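Local coordinates for monosaccharide ABC transporter substrate-binding protein, CUT2 family (Bradyrhizobium sp., PDB 4YHS) that probably binds a sugar or related small polyol and delivers it to an ABC importer of the CUT2 monosaccharide family, at residues D155-S163 and Q302-I313; F164-L175 and D272-P280. All blocks are in the same frame, centred on the assembly; numbering follows the deposited sequence.

Contact 1 of 2, residues D155-S163 and Q302-I313; sequences DIAAKSLVS and QGRIAVDQAVRI
S160 sits against the first turn of the helix segment 302-313, and its hydroxyl makes the closest approach of the contact: OG lies 2.7 Å from Q302 O and donates to it in the carbonyl plane, on a lone pair. The CB bond of S160 points toward the helix, and with OG anti to the backbone N (chi1 -177°) the hydroxyl is placed beside the Q302 carbonyl. Q302 O thereby serves two donors, this hydroxyl and the amide of A306, one turn on. The same OG packs 3.5 Å from I305 CB, while S160 CB faces Q309 OE1 at 3.6 Å, which places the serine against successive turns of the helix, between Q302 and Q309. Next to it the carboxamide of Q309 reaches back to the strand: NE2 donates to K159 O over 3.1 Å, nearly straight at 175°, with the oxygen in the amide plane but the donor well above the plane of the K159 carbonyl. NE2 also bonds V320 O, which helps fix the rotation of the amide. Buried Q302 crosses V162 at about a right angle, NE2 3.6 Å from V162 CG1 and bonded to D297 O. The looser side lies at partly exposed residues: A157 CB meets I313 CD1 at 3.7 Å, and a water links V162 N to Q302 OE1. The strand 158-160 runs nearly antiparallel to the helix axis (161°), held between strands 144-147 and 322-331, and helix 299-314 lies over this sheet with helix 71-87 touching V307 on another flank.

Contact 2 of 2, residues F164-L175 and D272-P280; sequences FYTMGAETGSYL and DLLAFYMTP
F276 and L274 pack against helix 164-178 in the lobe built on the parallel sheet 216-218, 186-191, 247-250, 272-275, an alpha/beta layer of the periplasmic binding protein fold. The strand 272-275 and the helix segment run nearly antiparallel, at 156°, and no hydrogen bond joins them. T171 can be followed outward: CB stands 4.2 Å from F276 CB, OG1 comes within 3.4 Å of F276 CA, and CG2 lies 3.9 Å from A275 O. That OG1 donates to M167 O, on the face of the carbonyl plane opposite to T171 N, so its polar end is spent inside the helix while its outer surface packs on the phenylalanine. An alanine here would remove OG1 and CG2, and is likely to leave a gap beside F276 and take one of two donors from M167 O. At the far end L274 and L175 meet tip to tip, and Y174 CD2 also touches L274 CD2. Toward the start of the helix the rings of F164 and F276 cross at about a right angle, with F164 CD1 in plane at the F276 edge. Y277, whose side chain approaches a bound Bis-Tris molecule, sets CD2 3.7 Å above one face of the F276 ring, offset toward the rim. The selenomethionine M167, bent at chi2 and chi3 (-73° and -86°), brings its methyl CE to 3.6 Å from Y277 CB and 3.5 Å from F276 O.

How the contacts relate
From the N terminus, the chain first reaches 155-163, whose strand 158-160 belongs to the mixed sheet, and then passes directly into 164-175, at the start of helix 164-178. With that helix it enters the second lobe, and it lays down strands 186-191, 216-218 and 247-250 before 272-280 comes back against the helix and closes contact 2, with 96 residues between. Only after helix 280-287 and strand 293-296 does it arrive at 302-313 to close contact 1 around that whole excursion, so contact 2 is nested within contact 1. Their centres stand about 24 Å apart on opposite sides of the chain's centre: contact 1 ties a helix to the mixed sheet, contact 2 a helix to the four-stranded parallel sheet.

Contact 1 of 2, residues D155-S163 and Q302-I313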
loop_
_atom_site.group_PDB
_atom_site.type_symbol
_atom_site.label_atom_id
_atom_site.label_comp_id
_atom_site.label_asym_id
_atom_site.label_seq_id
_atom_site.Cartn_x
_atom_site.Cartn_y
_atom_site.Cartn_z
ATOM N N ASP A 155 -1.628 -0.185 -22.533
ATOM C CA ASP A 155 -0.231 -0.389 -22.913
ATOM C C ASP A 155 0.748 -0.605 -21.743
ATOM O O ASP A 155 1.961 -0.422 -21.870
ATOM C CB ASP A 155 0.215 0.804 -23.750
ATOM C CG ASP A 155 -0.306 0.732 -25.163
ATOM O OD1 ASP A 155 -0.146 -0.343 -25.788
ATOM O OD2 ASP A 155 -0.890 1.738 -25.620
ATOM N N ILE A 156 0.207 -1.015 -20.608
ATOM C CA ILE A 156 0.997 -1.377 -19.449
ATOM C C ILE A 156 1.468 -2.832 -19.590
ATOM O O ILE A 156 0.671 -3.711 -19.940
ATOM C CB ILE A 156 0.157 -1.192 -18.181
ATOM C CG1 ILE A 156 -0.019 0.298 -17.886
ATOM C CG2 ILE A 156 0.741 -1.933 -16.995
ATOM C CD1 ILE A 156 1.251 1.025 -17.560
ATOM N N ALA A 157 2.742 -3.104 -19.321
ATOM C CA ALA A 157 3.257 -4.478 -19.454
ATOM C C ALA A 157 2.989 -5.329 -18.214
ATOM O O ALA A 157 2.864 -6.549 -18.325
ATOM C CB ALA A 157 4.776 -4.462 -19.769
ATOM N N ALA A 158 2.967 -4.700 -17.036
ATOM C CA ALA A 158 2.824 -5.434 -15.771
ATOM C C ALA A 158 2.348 -4.490 -14.686
ATOM O O ALA A 158 2.628 -3.303 -14.758
ATOM C CB ALA A 158 4.129 -6.061 -15.322
ATOM N N LYS A 159 1.654 -5.053 -13.689
ATOM C CA LYS A 159 1.254 -4.329 -12.489
ATOM C C LYS A 159 1.904 -4.926 -11.252
ATOM O O LYS A 159 1.998 -6.152 -11.103
ATOM C CB LYS A 159 -0.265 -4.338 -12.334
ATOM C CG LYS A 159 -1.027 -3.647 -13.468
ATOM C CD LYS A 159 -2.529 -3.792 -13.330
ATOM C CE LYS A 159 -3.237 -3.080 -14.476
ATOM N NZ LYS A 159 -3.277 -1.615 -14.232
ATOM N N SER A 160 2.357 -4.039 -10.373
ATOM C CA SER A 160 2.833 -4.388 -9.030
ATOM C C SER A 160 2.075 -3.506 -8.047
ATOM O O SER A 160 2.447 -2.340 -7.815
ATOM C CB SER A 160 4.326 -4.160 -8.912
ATOM O OG SER A 160 4.790 -4.562 -7.645
ATOM N N LEU A 161 1.009 -4.048 -7.483
ATOM C CA LEU A 161 0.142 -3.259 -6.649
ATOM C C LEU A 161 -0.848 -4.130 -5.882
ATOM O O LEU A 161 -0.953 -5.348 -6.107
ATOM C CB LEU A 161 -0.612 -2.239 -7.509
ATOM C CG LEU A 161 -1.137 -2.730 -8.858
ATOM C CD1 LEU A 161 -2.328 -3.637 -8.691
ATOM C CD2 LEU A 161 -1.520 -1.504 -9.720
ATOM N N VAL A 162 -1.560 -3.497 -4.951
ATOM C CA VAL A 162 -2.618 -4.187 -4.196
ATOM C C VAL A 162 -3.926 -3.421 -4.299
ATOM O O VAL A 162 -3.956 -2.319 -4.871
ATOM C CB VAL A 162 -2.241 -4.358 -2.703
ATOM C CG1 VAL A 162 -0.849 -4.977 -2.590
ATOM C CG2 VAL A 162 -2.298 -3.015 -1.949
ATOM N N SER A 163 -5.000 -4.026 -3.776
ATOM C CA SER A 163 -6.330 -3.391 -3.698
ATOM C C SER A 163 -6.675 -2.925 -2.300
ATOM O O SER A 163 -6.467 -3.682 -1.340
ATOM C CB SER A 163 -7.413 -4.383 -4.157
ATOM O OG SER A 163 -8.719 -3.845 -3.973
ATOM N N GLN A 302 6.375 -4.142 -3.254
ATOM C CA GLN A 302 5.777 -3.654 -4.496
ATOM C C GLN A 302 6.834 -2.967 -5.358
ATOM O O GLN A 302 6.905 -3.228 -6.565
ATOM C CB GLN A 302 4.615 -2.719 -4.207
ATOM C CG GLN A 302 3.413 -3.468 -3.658
ATOM C CD GLN A 302 2.292 -2.545 -3.261
ATOM O OE1 GLN A 302 1.843 -1.715 -4.058
ATOM N NE2 GLN A 302 1.841 -2.658 -2.009
ATOM N N GLY A 303 7.682 -2.149 -4.745
ATOM C CA GLY A 303 8.803 -1.550 -5.445
ATOM C C GLY A 303 9.784 -2.573 -6.005
ATOM O O GLY A 303 10.139 -2.513 -7.195
ATOM N N ARG A 304 10.231 -3.504 -5.173
ATOM C CA ARG A 304 11.133 -4.572 -5.655
ATOM C C ARG A 304 10.553 -5.393 -6.830
ATOM O O ARG A 304 11.265 -5.688 -7.773
ATOM C CB ARG A 304 11.476 -5.554 -4.525
ATOM C CG ARG A 304 12.174 -4.977 -3.296
ATOM C CD ARG A 304 12.675 -6.110 -2.415
ATOM N NE ARG A 304 13.422 -5.661 -1.211
ATOM C CZ ARG A 304 14.748 -5.537 -1.158
ATOM N NH1 ARG A 304 15.495 -5.785 -2.242
ATOM N NH2 ARG A 304 15.356 -5.182 -0.014
ATOM N N ILE A 305 9.283 -5.802 -6.728
ATOM C CA ILE A 305 8.650 -6.600 -7.766
ATOM C C ILE A 305 8.601 -5.847 -9.093
ATOM O O ILE A 305 8.841 -6.441 -10.137
ATOM C CB ILE A 305 7.223 -7.044 -7.347
ATOM C CG1 ILE A 305 7.359 -8.177 -6.317
ATOM C CG2 ILE A 305 6.399 -7.552 -8.564
ATOM C CD1 ILE A 305 6.105 -8.562 -5.646
ATOM N N ALA A 306 8.300 -4.548 -9.059
ATOM C CA ALA A 306 8.281 -3.742 -10.286
ATOM C C ALA A 306 9.627 -3.776 -11.010
ATOM O O ALA A 306 9.688 -3.888 -12.224
ATOM C CB ALA A 306 7.923 -2.299 -9.964
ATOM N N VAL A 307 10.709 -3.667 -10.250
ATOM C CA VAL A 307 12.034 -3.729 -10.834
ATOM C C VAL A 307 12.282 -5.115 -11.418
ATOM O O VAL A 307 12.736 -5.234 -12.568
ATOM C CB VAL A 307 13.130 -3.390 -9.806
ATOM C CG1 VAL A 307 14.551 -3.687 -10.355
ATOM C CG2 VAL A 307 13.020 -1.932 -9.397
ATOM N N ASP A 308 11.987 -6.161 -10.646
ATOM C CA ASP A 308 12.168 -7.527 -11.145
ATOM C C ASP A 308 11.358 -7.797 -12.410
ATOM O O ASP A 308 11.861 -8.370 -13.384
ATOM C CB ASP A 308 11.785 -8.560 -10.086
ATOM C CG ASP A 308 12.122 -9.985 -10.524
ATOM O OD1 ASP A 308 13.301 -10.237 -10.827
ATOM O OD2 ASP A 308 11.222 -10.855 -10.580
ATOM N N GLN A 309 10.101 -7.372 -12.399
ATOM C CA GLN A 309 9.261 -7.479 -13.568
ATOM C C GLN A 309 9.899 -6.795 -14.807
ATOM O O GLN A 309 9.930 -7.366 -15.907
ATOM C CB GLN A 309 7.896 -6.855 -13.282
ATOM C CG GLN A 309 6.899 -7.733 -12.503
ATOM C CD GLN A 309 5.703 -6.944 -12.064
ATOM O OE1 GLN A 309 5.811 -5.742 -11.816
ATOM N NE2 GLN A 309 4.544 -7.587 -12.017
ATOM N N ALA A 310 10.373 -5.564 -14.632
ATOM C CA ALA A 310 10.961 -4.818 -15.739
ATOM C C ALA A 310 12.121 -5.594 -16.335
ATOM O O ALA A 310 12.226 -5.733 -17.548
ATOM C CB ALA A 310 11.433 -3.458 -15.297
ATOM N N VAL A 311 12.992 -6.095 -15.468
ATOM C CA VAL A 311 14.189 -6.813 -15.922
ATOM C C VAL A 311 13.775 -8.084 -16.670
ATOM O O VAL A 311 14.275 -8.365 -17.762
ATOM C CB VAL A 311 15.117 -7.119 -14.719
ATOM C CG1 VAL A 311 16.283 -8.038 -15.127
ATOM C CG2 VAL A 311 15.659 -5.774 -14.129
ATOM N N ARG A 312 12.818 -8.818 -16.123
ATOM C CA ARG A 312 12.381 -10.071 -16.762
ATOM C C ARG A 312 11.841 -9.801 -18.179
ATOM O O ARG A 312 12.157 -10.534 -19.127
ATOM C CB ARG A 312 11.317 -10.780 -15.910
ATOM C CG ARG A 312 11.851 -11.457 -14.655
ATOM C CD ARG A 312 10.713 -11.929 -13.708
ATOM N NE ARG A 312 11.257 -12.754 -12.634
ATOM C CZ ARG A 312 11.641 -14.021 -12.779
ATOM N NH1 ARG A 312 11.534 -14.624 -13.968
ATOM N NH2 ARG A 312 12.137 -14.700 -11.736
ATOM N N ILE A 313 11.043 -8.743 -18.309
ATOM C CA ILE A 313 10.480 -8.353 -19.601
ATOM C C ILE A 313 11.622 -8.011 -20.559
ATOM O O ILE A 313 11.701 -8.548 -21.673
ATOM C CB ILE A 313 9.497 -7.164 -19.423
ATOM C CG1 ILE A 313 8.242 -7.610 -18.681
ATOM C CG2 ILE A 313 9.072 -6.537 -20.758
ATOM C CD1 ILE A 313 7.469 -6.456 -18.094
HETATM O O HOH W 1 -0.772 -0.832 -4.109
#

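Contact 2 of 2, residues F164-L175 and D272-P280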
loop_
_atom_site.group_PDB
_atom_site.type_symbol
_atom_site.label_atom_id
_atom_site.label_comp_id
_atom_site.label_asym_id
_atom_site.label_seq_id
_atom_site.Cartn_x
_atom_site.Cartn_y
_atom_site.Cartn_z
ATOM N N PHE A 164 -7.213 -1.697 -2.182
ATOM C CA PHE A 164 -7.658 -1.188 -0.886
ATOM C C PHE A 164 -8.924 -1.927 -0.434
ATOM O O PHE A 164 -9.234 -1.906 0.740
ATOM C CB PHE A 164 -7.878 0.327 -0.923
ATOM C CG PHE A 164 -6.723 1.111 -0.327
ATOM C CD1 PHE A 164 -6.545 1.167 1.037
ATOM C CD2 PHE A 164 -5.820 1.762 -1.154
ATOM C CE1 PHE A 164 -5.479 1.864 1.584
ATOM C CE2 PHE A 164 -4.766 2.470 -0.609
ATOM C CZ PHE A 164 -4.595 2.518 0.750
ATOM N N TYR A 165 -9.618 -2.616 -1.355
ATOM C CA TYR A 165 -10.727 -3.471 -0.926
ATOM C C TYR A 165 -10.170 -4.532 0.023
ATOM O O TYR A 165 -10.699 -4.781 1.118
ATOM C CB TYR A 165 -11.422 -4.150 -2.110
ATOM C CG TYR A 165 -12.536 -5.085 -1.687
ATOM C CD1 TYR A 165 -12.277 -6.406 -1.362
ATOM C CD2 TYR A 165 -13.847 -4.644 -1.601
ATOM C CE1 TYR A 165 -13.283 -7.256 -0.966
ATOM C CE2 TYR A 165 -14.854 -5.489 -1.182
ATOM C CZ TYR A 165 -14.565 -6.794 -0.887
ATOM O OH TYR A 165 -15.564 -7.639 -0.500
ATOM N N THR A 166 -9.061 -5.137 -0.395
ATOM C CA THR A 166 -8.425 -6.204 0.382
ATOM C C THR A 166 -7.832 -5.687 1.689
ATOM O O THR A 166 -7.879 -6.377 2.715
ATOM C CB THR A 166 -7.304 -6.906 -0.442
ATOM O OG1 THR A 166 -7.812 -7.234 -1.731
ATOM C CG2 THR A 166 -6.792 -8.178 0.272
HETATM N N MSE A 167 -7.237 -4.494 1.676
HETATM C CA MSE A 167 -6.812 -3.885 2.933
HETATM C C MSE A 167 -7.956 -3.737 3.943
HETATM O O MSE A 167 -7.783 -4.040 5.140
HETATM C CB MSE A 167 -6.187 -2.515 2.691
HETATM C CG MSE A 167 -4.974 -2.539 1.779
HETATM SE SE MSE A 167 -3.415 -3.303 2.679
HETATM C CE MSE A 167 -2.807 -1.630 3.523
ATOM N N GLY A 168 -9.106 -3.216 3.499
ATOM C CA GLY A 168 -10.253 -3.108 4.387
ATOM C C GLY A 168 -10.770 -4.473 4.844
ATOM O O GLY A 168 -11.094 -4.692 6.015
ATOM N N ALA A 169 -10.845 -5.408 3.902
ATOM C CA ALA A 169 -11.349 -6.743 4.169
ATOM C C ALA A 169 -10.513 -7.487 5.210
ATOM O O ALA A 169 -11.055 -8.107 6.111
ATOM C CB ALA A 169 -11.407 -7.546 2.889
ATOM N N GLU A 170 -9.192 -7.395 5.096
ATOM C CA GLU A 170 -8.322 -8.097 6.021
ATOM C C GLU A 170 -8.472 -7.494 7.412
ATOM O O GLU A 170 -8.429 -8.211 8.442
ATOM C CB GLU A 170 -6.873 -8.056 5.525
ATOM C CG GLU A 170 -6.641 -8.979 4.333
ATOM C CD GLU A 170 -6.732 -10.456 4.720
ATOM O OE1 GLU A 170 -6.572 -10.770 5.916
ATOM O OE2 GLU A 170 -6.982 -11.294 3.835
ATOM N N THR A 171 -8.693 -6.186 7.455
ATOM C CA THR A 171 -8.843 -5.497 8.734
ATOM C C THR A 171 -10.152 -6.004 9.398
ATOM O O THR A 171 -10.203 -6.313 10.608
ATOM C CB THR A 171 -8.884 -3.976 8.557
ATOM O OG1 THR A 171 -7.694 -3.518 7.892
ATOM C CG2 THR A 171 -8.969 -3.310 9.930
ATOM N N GLY A 172 -11.197 -6.074 8.600
ATOM C CA GLY A 172 -12.491 -6.515 9.070
ATOM C C GLY A 172 -12.489 -7.974 9.517
ATOM O O GLY A 172 -13.057 -8.313 10.554
ATOM N N SER A 173 -11.848 -8.844 8.741
ATOM C CA SER A 173 -11.842 -10.291 9.044
ATOM C C SER A 173 -11.118 -10.585 10.330
ATOM O O SER A 173 -11.525 -11.459 11.087
ATOM C CB SER A 173 -11.180 -11.082 7.913
ATOM O OG SER A 173 -12.012 -11.090 6.776
ATOM N N TYR A 174 -10.017 -9.863 10.545
ATOM C CA TYR A 174 -9.290 -9.881 11.815
ATOM C C TYR A 174 -10.232 -9.647 13.011
ATOM O O TYR A 174 -10.212 -10.372 14.016
ATOM C CB TYR A 174 -8.192 -8.811 11.787
ATOM C CG TYR A 174 -7.271 -8.782 13.001
ATOM C CD1 TYR A 174 -6.172 -9.642 13.090
ATOM C CD2 TYR A 174 -7.481 -7.889 14.040
ATOM C CE1 TYR A 174 -5.307 -9.607 14.201
ATOM C CE2 TYR A 174 -6.634 -7.848 15.132
ATOM C CZ TYR A 174 -5.545 -8.711 15.205
ATOM O OH TYR A 174 -4.730 -8.634 16.317
ATOM N N LEU A 175 -11.055 -8.623 12.925
ATOM C CA LEU A 175 -11.995 -8.358 14.011
ATOM C C LEU A 175 -13.107 -9.401 14.059
ATOM O O LEU A 175 -13.475 -9.882 15.121
ATOM C CB LEU A 175 -12.593 -6.963 13.876
ATOM C CG LEU A 175 -11.637 -5.823 14.195
ATOM C CD1 LEU A 175 -12.327 -4.527 13.937
ATOM C CD2 LEU A 175 -11.146 -5.879 15.657
ATOM N N ASP A 272 -9.783 -0.540 21.861
ATOM C CA ASP A 272 -8.634 -0.828 21.021
ATOM C C ASP A 272 -8.684 -0.139 19.669
ATOM O O ASP A 272 -9.764 0.126 19.111
ATOM C CB ASP A 272 -8.503 -2.334 20.823
ATOM C CG ASP A 272 -7.929 -3.011 22.038
ATOM O OD1 ASP A 272 -6.751 -2.780 22.306
ATOM O OD2 ASP A 272 -8.661 -3.744 22.727
ATOM N N LEU A 273 -7.496 0.166 19.161
ATOM C CA LEU A 273 -7.357 0.944 17.929
ATOM C C LEU A 273 -6.863 0.086 16.782
ATOM O O LEU A 273 -5.964 -0.743 16.955
ATOM C CB LEU A 273 -6.421 2.116 18.161
ATOM C CG LEU A 273 -6.726 2.931 19.415
ATOM C CD1 LEU A 273 -5.672 4.004 19.630
ATOM C CD2 LEU A 273 -8.110 3.581 19.292
ATOM N N LEU A 274 -7.432 0.300 15.598
ATOM C CA LEU A 274 -6.939 -0.379 14.411
ATOM C C LEU A 274 -6.889 0.601 13.265
ATOM O O LEU A 274 -7.682 1.551 13.223
ATOM C CB LEU A 274 -7.825 -1.582 14.054
ATOM C CG LEU A 274 -7.872 -2.820 14.952
ATOM C CD1 LEU A 274 -8.935 -2.696 16.033
ATOM C CD2 LEU A 274 -8.142 -4.027 14.084
ATOM N N ALA A 275 -5.932 0.388 12.355
ATOM C CA ALA A 275 -5.874 1.125 11.101
ATOM C C ALA A 275 -6.059 0.122 9.955
ATOM O O ALA A 275 -5.782 -1.075 10.140
ATOM C CB ALA A 275 -4.540 1.882 10.962
ATOM N N PHE A 276 -6.530 0.577 8.789
ATOM C CA PHE A 276 -6.612 -0.334 7.639
ATOM C C PHE A 276 -5.453 -0.129 6.658
ATOM O O PHE A 276 -5.468 -0.674 5.547
ATOM C CB PHE A 276 -7.970 -0.241 6.900
ATOM C CG PHE A 276 -8.278 1.091 6.266
ATOM C CD1 PHE A 276 -7.905 1.364 4.953
ATOM C CD2 PHE A 276 -9.027 2.033 6.954
ATOM C CE1 PHE A 276 -8.236 2.589 4.345
ATOM C CE2 PHE A 276 -9.375 3.231 6.354
ATOM C CZ PHE A 276 -8.974 3.517 5.054
ATOM N N TYR A 277 -4.412 0.544 7.127
ATOM C CA TYR A 277 -3.159 0.592 6.363
ATOM C C TYR A 277 -1.982 0.974 7.293
ATOM O O TYR A 277 -2.169 1.312 8.477
ATOM C CB TYR A 277 -3.299 1.539 5.132
ATOM C CG TYR A 277 -3.518 3.010 5.387
ATOM C CD1 TYR A 277 -2.434 3.889 5.501
ATOM C CD2 TYR A 277 -4.796 3.542 5.464
ATOM C CE1 TYR A 277 -2.620 5.226 5.718
ATOM C CE2 TYR A 277 -4.993 4.889 5.703
ATOM C CZ TYR A 277 -3.910 5.730 5.815
ATOM O OH TYR A 277 -4.100 7.068 6.057
HETATM N N MSE A 278 -0.755 0.853 6.774
HETATM C CA MSE A 278 0.446 0.911 7.610
HETATM C C MSE A 278 1.244 2.193 7.424
HETATM O O MSE A 278 1.427 2.648 6.288
HETATM C CB MSE A 278 1.350 -0.288 7.284
HETATM C CG MSE A 278 2.612 -0.368 8.106
HETATM SE SE MSE A 278 2.235 -0.638 10.033
HETATM C CE MSE A 278 1.306 -2.351 9.950
ATOM N N THR A 279 1.708 2.745 8.548
ATOM C CA THR A 279 2.560 3.954 8.593
ATOM C C THR A 279 3.566 3.756 9.711
ATOM O O THR A 279 3.354 2.899 10.563
ATOM C CB THR A 279 1.799 5.215 8.906
ATOM O OG1 THR A 279 1.253 5.099 10.218
ATOM C CG2 THR A 279 0.688 5.486 7.885
ATOM N N PRO A 280 4.646 4.554 9.735
ATOM C CA PRO A 280 5.556 4.419 10.879
ATOM C C PRO A 280 4.872 4.677 12.237
ATOM O O PRO A 280 5.195 3.980 13.209
ATOM C CB PRO A 280 6.645 5.459 10.576
ATOM C CG PRO A 280 6.686 5.502 9.082
ATOM C CD PRO A 280 5.221 5.406 8.680
#